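Local coordinates for protein gamma-glutamyltranspeptidase (Streptomyces lincolnensis, PDB 6J3A) that probably transfers or hydrolyses gamma-glutamyl groups, as a gamma-glutamyltranspeptidase homologue of the N-terminal nucleophile hydrolase clan, at residues D129-K132 with Y133-Y137; P280-L283 with Q284-L288; A362-S365 with A366-L370. All coordinates share one frame; numbering follows the deposited sequence.

Interaction 1 of 3, residues D129-K132 with Y133-Y137; sequences DVLK and YAVGY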
ATOM      1  N   ASP A 129       9.215   4.293  23.907  1.00 38.75           N
ATOM      2  CA  ASP A 129       8.774   4.932  22.654  1.00 40.34           C
ATOM      3  C   ASP A 129       8.601   3.920  21.520  1.00 39.40           C
ATOM      4  O   ASP A 129       7.728   4.074  20.661  1.00 40.54           O
ATOM      5  CB  ASP A 129       9.754   6.029  22.205  1.00 42.66           C
ATOM      6  CG  ASP A 129       9.933   7.154  23.245  1.00 45.20           C
ATOM      7  OD1 ASP A 129       9.366   7.078  24.354  1.00 45.66           O
ATOM      8  OD2 ASP A 129      10.662   8.131  22.947  1.00 47.36           O
ATOM      9  N   VAL A 130       9.425   2.882  21.527  1.00 38.11           N
ATOM     10  CA  VAL A 130       9.435   1.938  20.431  1.00 38.22           C
ATOM     11  C   VAL A 130       8.375   0.879  20.621  1.00 38.98           C
ATOM     12  O   VAL A 130       7.858   0.356  19.638  1.00 38.29           O
ATOM     13  CB  VAL A 130      10.859   1.387  20.171  1.00 38.28           C
ATOM     14  CG1 VAL A 130      10.882  -0.097  19.877  1.00 39.19           C
ATOM     15  CG2 VAL A 130      11.481   2.138  19.004  1.00 38.76           C
ATOM     16  N   LEU A 131       8.023   0.563  21.864  1.00 39.65           N
ATOM     17  CA  LEU A 131       7.006  -0.462  22.057  1.00 40.46           C
ATOM     18  C   LEU A 131       5.587   0.049  22.423  1.00 38.42           C
ATOM     19  O   LEU A 131       4.678  -0.760  22.600  1.00 39.44           O
ATOM     20  CB  LEU A 131       7.546  -1.625  22.917  1.00 42.48           C
ATOM     21  CG  LEU A 131       7.746  -1.612  24.421  1.00 44.00           C
ATOM     22  CD1 LEU A 131       6.417  -1.455  25.131  1.00 46.72           C
ATOM     23  CD2 LEU A 131       8.374  -2.929  24.842  1.00 43.70           C
ATOM     24  N   LYS A 132       5.377   1.368  22.455  1.00 35.81           N
ATOM     25  CA  LYS A 132       4.033   1.943  22.715  1.00 34.23           C
ATOM     26  C   LYS A 132       2.960   1.587  21.663  1.00 31.76           C
ATOM     27  O   LYS A 132       1.771   1.579  21.959  1.00 30.45           O
ATOM     28  CB  LYS A 132       4.109   3.467  22.873  1.00 34.14           C
ATOM     29  CG  LYS A 132       4.329   4.236  21.577  1.00 34.97           C
ATOM     30  CD  LYS A 132       4.742   5.678  21.838  1.00 35.75           C
ATOM     31  CE  LYS A 132       4.849   6.479  20.543  1.00 36.87           C
ATOM     32  NZ  LYS A 132       6.059   7.342  20.511  1.00 37.32           N
ATOM     33  N   TYR A 133       3.393   1.305  20.444  1.00 31.40           N
ATOM     34  CA  TYR A 133       2.483   0.958  19.349  1.00 31.78           C
ATOM     35  C   TYR A 133       1.769  -0.348  19.630  1.00 30.72           C
ATOM     36  O   TYR A 133       0.547  -0.401  19.588  1.00 30.13           O
ATOM     37  CB  TYR A 133       3.244   0.872  18.023  1.00 32.97           C
ATOM     38  CG  TYR A 133       3.898   2.181  17.668  1.00 34.33           C
ATOM     39  CD1 TYR A 133       3.145   3.239  17.163  1.00 35.61           C
ATOM     40  CD2 TYR A 133       5.254   2.390  17.897  1.00 34.78           C
ATOM     41  CE1 TYR A 133       3.729   4.460  16.864  1.00 35.64           C
ATOM     42  CE2 TYR A 133       5.849   3.605  17.601  1.00 35.80           C
ATOM     43  CZ  TYR A 133       5.082   4.639  17.084  1.00 35.90           C
ATOM     44  OH  TYR A 133       5.664   5.851  16.785  1.00 36.37           O
ATOM     45  N   ALA A 134       2.549  -1.384  19.938  1.00 30.18           N
ATOM     46  CA  ALA A 134       2.023  -2.711  20.314  1.00 29.57           C
ATOM     47  C   ALA A 134       1.130  -2.692  21.555  1.00 28.07           C
ATOM     48  O   ALA A 134       0.085  -3.337  21.568  1.00 26.82           O
ATOM     49  CB  ALA A 134       3.171  -3.685  20.524  1.00 29.72           C
ATOM     50  N   VAL A 135       1.560  -1.958  22.584  1.00 27.20           N
ATOM     51  CA  VAL A 135       0.773  -1.757  23.811  1.00 27.69           C
ATOM     52  C   VAL A 135      -0.619  -1.202  23.505  1.00 27.95           C
ATOM     53  O   VAL A 135      -1.625  -1.685  24.024  1.00 28.74           O
ATOM     54  CB  VAL A 135       1.467  -0.772  24.787  1.00 27.92           C
ATOM     55  CG1 VAL A 135       0.573  -0.449  25.985  1.00 26.90           C
ATOM     56  CG2 VAL A 135       2.786  -1.337  25.295  1.00 28.22           C
ATOM     57  N   GLY A 136      -0.655  -0.155  22.693  1.00 29.04           N
ATOM     58  CA  GLY A 136      -1.906   0.467  22.250  1.00 29.62           C
ATOM     59  C   GLY A 136      -2.845  -0.494  21.539  1.00 29.94           C
ATOM     60  O   GLY A 136      -4.031  -0.549  21.852  1.00 30.20           O
ATOM     61  N   TYR A 137      -2.316  -1.267  20.596  1.00 30.13           N
ATOM     62  CA  TYR A 137      -3.137  -2.252  19.886  1.00 31.19           C
ATOM     63  C   TYR A 137      -3.513  -3.437  20.770  1.00 31.90           C
ATOM     64  O   TYR A 137      -4.541  -4.077  20.552  1.00 32.41           O
ATOM     65  CB  TYR A 137      -2.438  -2.737  18.618  1.00 31.22           C
ATOM     66  CG  TYR A 137      -2.338  -1.661  17.559  1.00 31.70           C
ATOM     67  CD1 TYR A 137      -3.489  -1.088  17.008  1.00 31.53           C
ATOM     68  CD2 TYR A 137      -1.100  -1.202  17.109  1.00 31.84           C
ATOM     69  CE1 TYR A 137      -3.412  -0.092  16.047  1.00 30.66           C
ATOM     70  CE2 TYR A 137      -1.016  -0.199  16.148  1.00 31.97           C
ATOM     71  CZ  TYR A 137      -2.177   0.345  15.616  1.00 30.65           C
ATOM     72  OH  TYR A 137      -2.108   1.328  14.661  1.00 28.95           O
TER
HETATM   73  O   HOH W   1       5.706  -1.388  19.156  1.00 31.17           O
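Lys132 and Tyr133 are sequence neighbours whose side chains run alongside each other in the same direction. Lys132 CG lies over one face of the Tyr133 ring, 4.3 Å from its centroid and 12° off the ring normal. This is a CH-pi contact. Lys132 has CG between its backbone N and carbonyl carbon (chi1 74°), and this rotation lays the aliphatic chain over the ring. Further out, Lys132 CE is 3.9 Å from Tyr133 CZ, still beside the phenol.

The Tyr133 ring also meets backbone. Val130 O sits at its edge, in the ring plane, 3.7 Å from CD2. On another side of the helix, Leu131 CD1 touches Val135 CG2 at 3.6 Å, one turn on, and the two side chains meet at a slant.

Helix 127-140 is kinked here, where the N atoms of Tyr133 and Ala134 lack the usual bond to the turn before. A water enters at the break. It donates to Val130 O (2.8 Å) and accepts from Ala134 N (3.3 Å). Regular bonding resumes with Val135 N to Leu131 O, which is weak, and Gly136 N to Lys132 O at 3.1 Å.

Tyr133 packs on helices 20-31 and 36-50, while Leu131 and Val135 face Trp192 of helix 186-200. Tyr133 also touches Arg617 of the second subunit, and Tyr137 OH is hydrogen-bonded to that arginine. The chemistry is therefore split: apolar and ring packing carry the side-chain contact, and the water bridges Val130 O and Ala134 N, the carbonyl and amide that a regular helix would join directly.

Interaction 2 of 3, residues P280-L283 with Q284-L288; sequences PVLL and QQLAL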
ATOM      1  N   PRO A 280      21.429 -21.171   4.453  1.00 29.29           N
ATOM      2  CA  PRO A 280      22.358 -21.610   3.422  1.00 29.34           C
ATOM      3  C   PRO A 280      21.798 -22.429   2.256  1.00 29.51           C
ATOM      4  O   PRO A 280      22.469 -22.520   1.231  1.00 30.97           O
ATOM      5  CB  PRO A 280      23.364 -22.424   4.218  1.00 29.52           C
ATOM      6  CG  PRO A 280      23.413 -21.724   5.532  1.00 29.57           C
ATOM      7  CD  PRO A 280      21.970 -21.431   5.800  1.00 29.25           C
ATOM      8  N   VAL A 281      20.595 -22.986   2.387  1.00 29.71           N
ATOM      9  CA  VAL A 281      20.000 -23.774   1.309  1.00 29.92           C
ATOM     10  C   VAL A 281      19.665 -22.926   0.071  1.00 31.20           C
ATOM     11  O   VAL A 281      19.641 -23.449  -1.050  1.00 30.91           O
ATOM     12  CB  VAL A 281      18.773 -24.585   1.799  1.00 30.33           C
ATOM     13  CG1 VAL A 281      17.479 -23.779   1.750  1.00 30.30           C
ATOM     14  CG2 VAL A 281      18.620 -25.856   0.978  1.00 31.27           C
ATOM     15  N   LEU A 282      19.400 -21.632   0.284  1.00 31.77           N
ATOM     16  CA  LEU A 282      19.262 -20.654  -0.809  1.00 32.45           C
ATOM     17  C   LEU A 282      20.598 -20.518  -1.542  1.00 31.70           C
ATOM     18  O   LEU A 282      20.663 -20.603  -2.773  1.00 31.07           O
ATOM     19  CB  LEU A 282      18.808 -19.280  -0.274  1.00 33.85           C
ATOM     20  CG  LEU A 282      18.259 -18.273  -1.315  1.00 35.38           C
ATOM     21  CD1 LEU A 282      17.257 -17.296  -0.700  1.00 35.72           C
ATOM     22  CD2 LEU A 282      19.363 -17.501  -2.045  1.00 35.06           C
ATOM     23  N   LEU A 283      21.657 -20.318  -0.759  1.00 29.80           N
ATOM     24  CA  LEU A 283      23.010 -20.198  -1.283  1.00 29.01           C
ATOM     25  C   LEU A 283      23.419 -21.468  -2.070  1.00 28.77           C
ATOM     26  O   LEU A 283      24.002 -21.366  -3.146  1.00 29.50           O
ATOM     27  CB  LEU A 283      24.007 -19.879  -0.150  1.00 28.06           C
ATOM     28  CG  LEU A 283      23.708 -18.709   0.810  1.00 27.57           C
ATOM     29  CD1 LEU A 283      24.777 -18.504   1.875  1.00 27.23           C
ATOM     30  CD2 LEU A 283      23.561 -17.429   0.025  1.00 28.32           C
ATOM     31  N   GLN A 284      23.082 -22.647  -1.551  1.00 28.93           N
ATOM     32  CA  GLN A 284      23.359 -23.916  -2.255  1.00 29.68           C
ATOM     33  C   GLN A 284      22.622 -24.013  -3.583  1.00 30.59           C
ATOM     34  O   GLN A 284      23.148 -24.553  -4.552  1.00 31.95           O
ATOM     35  CB  GLN A 284      23.011 -25.127  -1.384  1.00 28.90           C
ATOM     36  CG  GLN A 284      24.068 -25.442  -0.332  1.00 28.75           C
ATOM     37  CD  GLN A 284      24.060 -26.880   0.133  1.00 28.74           C
ATOM     38  OE1 GLN A 284      23.961 -27.143   1.327  1.00 29.28           O
ATOM     39  NE2 GLN A 284      24.169 -27.824  -0.808  1.00 28.03           N
ATOM     40  N   GLN A 285      21.408 -23.483  -3.623  1.00 32.05           N
ATOM     41  CA  GLN A 285      20.646 -23.431  -4.868  1.00 32.95           C
ATOM     42  C   GLN A 285      21.303 -22.548  -5.936  1.00 32.40           C
ATOM     43  O   GLN A 285      21.254 -22.872  -7.126  1.00 31.96           O
ATOM     44  CB  GLN A 285      19.215 -22.982  -4.595  1.00 33.32           C
ATOM     45  CG  GLN A 285      18.367 -24.067  -3.950  1.00 33.94           C
ATOM     46  CD  GLN A 285      17.014 -23.547  -3.504  1.00 33.69           C
ATOM     47  OE1 GLN A 285      16.067 -23.527  -4.280  1.00 34.04           O
ATOM     48  NE2 GLN A 285      16.922 -23.121  -2.253  1.00 32.72           N
ATOM     49  N   LEU A 286      21.925 -21.457  -5.491  1.00 31.77           N
ATOM     50  CA  LEU A 286      22.635 -20.523  -6.367  1.00 31.75           C
ATOM     51  C   LEU A 286      23.924 -21.126  -6.891  1.00 31.98           C
ATOM     52  O   LEU A 286      24.245 -20.991  -8.078  1.00 32.95           O
ATOM     53  CB  LEU A 286      22.979 -19.236  -5.609  1.00 31.49           C
ATOM     54  CG  LEU A 286      21.844 -18.282  -5.274  1.00 30.80           C
ATOM     55  CD1 LEU A 286      22.353 -17.178  -4.364  1.00 30.75           C
ATOM     56  CD2 LEU A 286      21.259 -17.687  -6.538  1.00 31.20           C
ATOM     57  N   ALA A 287      24.667 -21.769  -5.988  1.00 30.40           N
ATOM     58  CA  ALA A 287      25.874 -22.517  -6.353  1.00 29.92           C
ATOM     59  C   ALA A 287      25.629 -23.662  -7.344  1.00 29.19           C
ATOM     60  O   ALA A 287      26.512 -24.024  -8.113  1.00 29.39           O
ATOM     61  CB  ALA A 287      26.542 -23.053  -5.108  1.00 29.72           C
ATOM     62  N   LEU A 288      24.430 -24.219  -7.321  1.00 29.75           N
ATOM     63  CA  LEU A 288      24.048 -25.289  -8.249  1.00 31.20           C
ATOM     64  C   LEU A 288      23.868 -24.830  -9.683  1.00 31.73           C
ATOM     65  O   LEU A 288      24.008 -25.628 -10.610  1.00 32.06           O
ATOM     66  CB  LEU A 288      22.749 -25.976  -7.778  1.00 31.07           C
ATOM     67  CG  LEU A 288      22.750 -27.404  -7.211  1.00 31.33           C
ATOM     68  CD1 LEU A 288      24.120 -27.973  -6.918  1.00 31.43           C
ATOM     69  CD2 LEU A 288      21.888 -27.467  -5.957  1.00 32.10           C
TER
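Val281 O is gripped twice by Gln285. The side-chain NE2 donates to it at 3.0 Å, with an N-H...O angle of 160°. The backbone N of Gln285 donates to the same oxygen at 3.1 Å. The two donors come from opposite faces of the carbonyl plane, and neither lies on a lone pair. Val281 O lies in the plane of the Gln285 amide. Gln285 CG stands beside its own backbone N (chi1 -74°), which folds the chain back along the helix towards Val281.

A second side-chain pair lies one turn apart. Leu282 CD2 meets Leu286 CD1 at 3.8 Å, and the two leucine chains run alongside each other in one direction. The backbone of helix 280-288 sets these spacings. Gln284 N bonds to Pro280 O at 2.9 Å, and Ala287 N to Leu283 O at 2.9 Å.

Outside this turn, Gln285 NE2 has a second acceptor, Asp507 O, at helix 506-519. Gln284 turns its amide elsewhere, to Tyr320 OH and Asp315 OD2. Leu283, Leu286 and Ala287 rest on Tyr263 of strand 256-265. A leucine in place of Gln285 would probably leave Asp507 O without this donor and Val281 O with one grip fewer. The chemistry implies that a buried amide joins two helices: its N-H groups serve one carbonyl in its own helix and another in the neighbouring one.

Interaction 3 of 3, residues A362-S365 with A366-L370; sequences ARLS and AHADL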
ATOM      1  N   ALA A 362      26.821 -39.327   4.007  1.00 46.30           N
ATOM      2  CA  ALA A 362      25.617 -38.696   4.519  1.00 44.59           C
ATOM      3  C   ALA A 362      24.872 -39.648   5.451  1.00 45.14           C
ATOM      4  O   ALA A 362      24.544 -40.779   5.062  1.00 42.34           O
ATOM      5  CB  ALA A 362      24.721 -38.291   3.361  1.00 44.58           C
ATOM      6  N   ARG A 363      24.622 -39.192   6.677  1.00 46.03           N
ATOM      7  CA  ARG A 363      23.811 -39.947   7.630  1.00 48.59           C
ATOM      8  C   ARG A 363      22.493 -39.231   7.884  1.00 48.61           C
ATOM      9  O   ARG A 363      22.459 -38.077   8.328  1.00 49.57           O
ATOM     10  CB  ARG A 363      24.533 -40.210   8.955  1.00 51.82           C
ATOM     11  CG  ARG A 363      24.204 -41.599   9.516  1.00 55.38           C
ATOM     12  CD  ARG A 363      23.959 -41.634  11.015  1.00 56.61           C
ATOM     13  NE  ARG A 363      25.204 -41.543  11.774  1.00 57.57           N
ATOM     14  CZ  ARG A 363      25.316 -41.759  13.084  1.00 58.41           C
ATOM     15  NH1 ARG A 363      26.512 -41.645  13.661  1.00 59.02           N
ATOM     16  NH2 ARG A 363      24.252 -42.094  13.824  1.00 55.83           N
ATOM     17  N   LEU A 364      21.414 -39.951   7.610  1.00 47.32           N
ATOM     18  CA  LEU A 364      20.072 -39.404   7.606  1.00 45.59           C
ATOM     19  C   LEU A 364      19.310 -39.926   8.814  1.00 43.82           C
ATOM     20  O   LEU A 364      19.618 -40.995   9.350  1.00 43.79           O
ATOM     21  CB  LEU A 364      19.353 -39.822   6.318  1.00 46.97           C
ATOM     22  CG  LEU A 364      19.733 -39.117   5.012  1.00 47.56           C
ATOM     23  CD1 LEU A 364      19.168 -39.872   3.808  1.00 48.31           C
ATOM     24  CD2 LEU A 364      19.241 -37.674   5.021  1.00 47.51           C
ATOM     25  N   SER A 365      18.310 -39.165   9.239  1.00 41.96           N
ATOM     26  CA  SER A 365      17.358 -39.634  10.252  1.00 39.74           C
ATOM     27  C   SER A 365      16.571 -40.838   9.744  1.00 39.43           C
ATOM     28  O   SER A 365      16.290 -40.958   8.548  1.00 35.06           O
ATOM     29  CB  SER A 365      16.387 -38.518  10.670  1.00 39.08           C
ATOM     30  OG  SER A 365      15.059 -38.994  10.828  1.00 37.57           O
ATOM     31  N   ALA A 366      16.201 -41.708  10.678  1.00 41.59           N
ATOM     32  CA  ALA A 366      15.404 -42.903  10.385  1.00 42.98           C
ATOM     33  C   ALA A 366      14.036 -42.547   9.771  1.00 45.28           C
ATOM     34  O   ALA A 366      13.492 -43.314   8.975  1.00 44.50           O
ATOM     35  CB  ALA A 366      15.224 -43.724  11.651  1.00 42.39           C
ATOM     36  N   HIS A 367      13.511 -41.376  10.136  1.00 47.85           N
ATOM     37  CA  HIS A 367      12.264 -40.820   9.581  1.00 50.53           C
ATOM     38  C   HIS A 367      12.344 -40.134   8.199  1.00 51.51           C
ATOM     39  O   HIS A 367      11.313 -39.702   7.652  1.00 50.45           O
ATOM     40  CB  HIS A 367      11.712 -39.798  10.570  1.00 52.52           C
ATOM     41  CG  HIS A 367      11.192 -40.405  11.825  1.00 54.22           C
ATOM     42  ND1 HIS A 367      11.974 -40.588  12.947  1.00 55.40           N
ATOM     43  CD2 HIS A 367       9.965 -40.883  12.132  1.00 55.27           C
ATOM     44  CE1 HIS A 367      11.246 -41.148  13.896  1.00 57.04           C
ATOM     45  NE2 HIS A 367      10.025 -41.340  13.426  1.00 57.64           N
ATOM     46  N   ALA A 368      13.547 -40.025   7.640  1.00 51.50           N
ATOM     47  CA  ALA A 368      13.765 -39.292   6.387  1.00 52.56           C
ATOM     48  C   ALA A 368      13.169 -39.945   5.124  1.00 53.62           C
ATOM     49  O   ALA A 368      13.042 -39.287   4.092  1.00 54.17           O
ATOM     50  CB  ALA A 368      15.251 -39.041   6.194  1.00 52.71           C
ATOM     51  N   ASP A 369      12.817 -41.224   5.209  1.00 55.89           N
ATOM     52  CA  ASP A 369      12.118 -41.936   4.113  1.00 57.51           C
ATOM     53  C   ASP A 369      10.570 -41.844   4.166  1.00 56.85           C
ATOM     54  O   ASP A 369       9.895 -42.194   3.192  1.00 54.41           O
ATOM     55  CB  ASP A 369      12.571 -43.415   4.050  1.00 58.05           C
ATOM     56  CG  ASP A 369      12.511 -44.134   5.415  1.00 59.49           C
ATOM     57  OD1 ASP A 369      12.068 -43.525   6.417  1.00 58.67           O
ATOM     58  OD2 ASP A 369      12.918 -45.313   5.487  1.00 59.80           O
ATOM     59  N   LEU A 370      10.028 -41.365   5.290  1.00 56.93           N
ATOM     60  CA  LEU A 370       8.579 -41.372   5.547  1.00 59.15           C
ATOM     61  C   LEU A 370       7.787 -40.449   4.624  1.00 57.85           C
ATOM     62  O   LEU A 370       8.105 -39.268   4.499  1.00 56.11           O
ATOM     63  CB  LEU A 370       8.288 -40.969   7.001  1.00 62.23           C
ATOM     64  CG  LEU A 370       6.809 -40.798   7.420  1.00 64.73           C
ATOM     65  CD1 LEU A 370       6.207 -42.109   7.916  1.00 65.54           C
ATOM     66  CD2 LEU A 370       6.655 -39.697   8.467  1.00 64.92           C
TER
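Ser365 has a chi1 of 139°, well off a staggered position, and this rotation points OG towards the backbone N of His367. The bond between them, His367 N to Ser365 OG at 2.9 Å, makes an ST turn. It is bent, with an N-H...O angle of 135°.

A type I beta-turn, 365 to 368, overlaps it. Ala366 and His367 have the backbone angles of its two corners. Its closing bond runs from Ala368 N to Ser365 O at 3.0 Å. That bond is fairly straight at the hydrogen, but the donor stands well above the carbonyl plane. Ser365 thus accepts with both its hydroxyl and its carbonyl oxygen, and so holds two successive N-H groups of the turn.

His367 CB lies 3.5 Å from Ser365 OG. The His367 ring leads away from the turn, with Ser365 OG near the ring plane at one edge.

The turn belongs to the long loop between helix 334-341 and strand 424-428. It is fixed from outside at its first corner, where Ala366 N donates to Glu466 OE1. Ser365 also packs on Trp464, Leu364 touches Glu317 of helix 299-319, and Leu370 forms a backbone hydrogen bond with Met552. Just before the turn, Leu364 CB lies 4.2 Å from Ala368 CB.

Overall arrangement
The three contacts are local and follow one another along the chain without touching. Interaction 1 is the remote one. Its centre is about 38 Å from that of interaction 2 and 45 Å from that of interaction 3, on the opposite side of the chain's centre from both. Its helix, 127-140, reaches the second subunit through Tyr133 and Tyr137. Interactions 2 and 3 are closer, with nearest atoms about 11 Å apart. Helix 299-319 lies against both: Val281 and Gln285 pack on it, and so does Leu364. None of the three contains a threonine, the nucleophile in this family, so none of them supplies it.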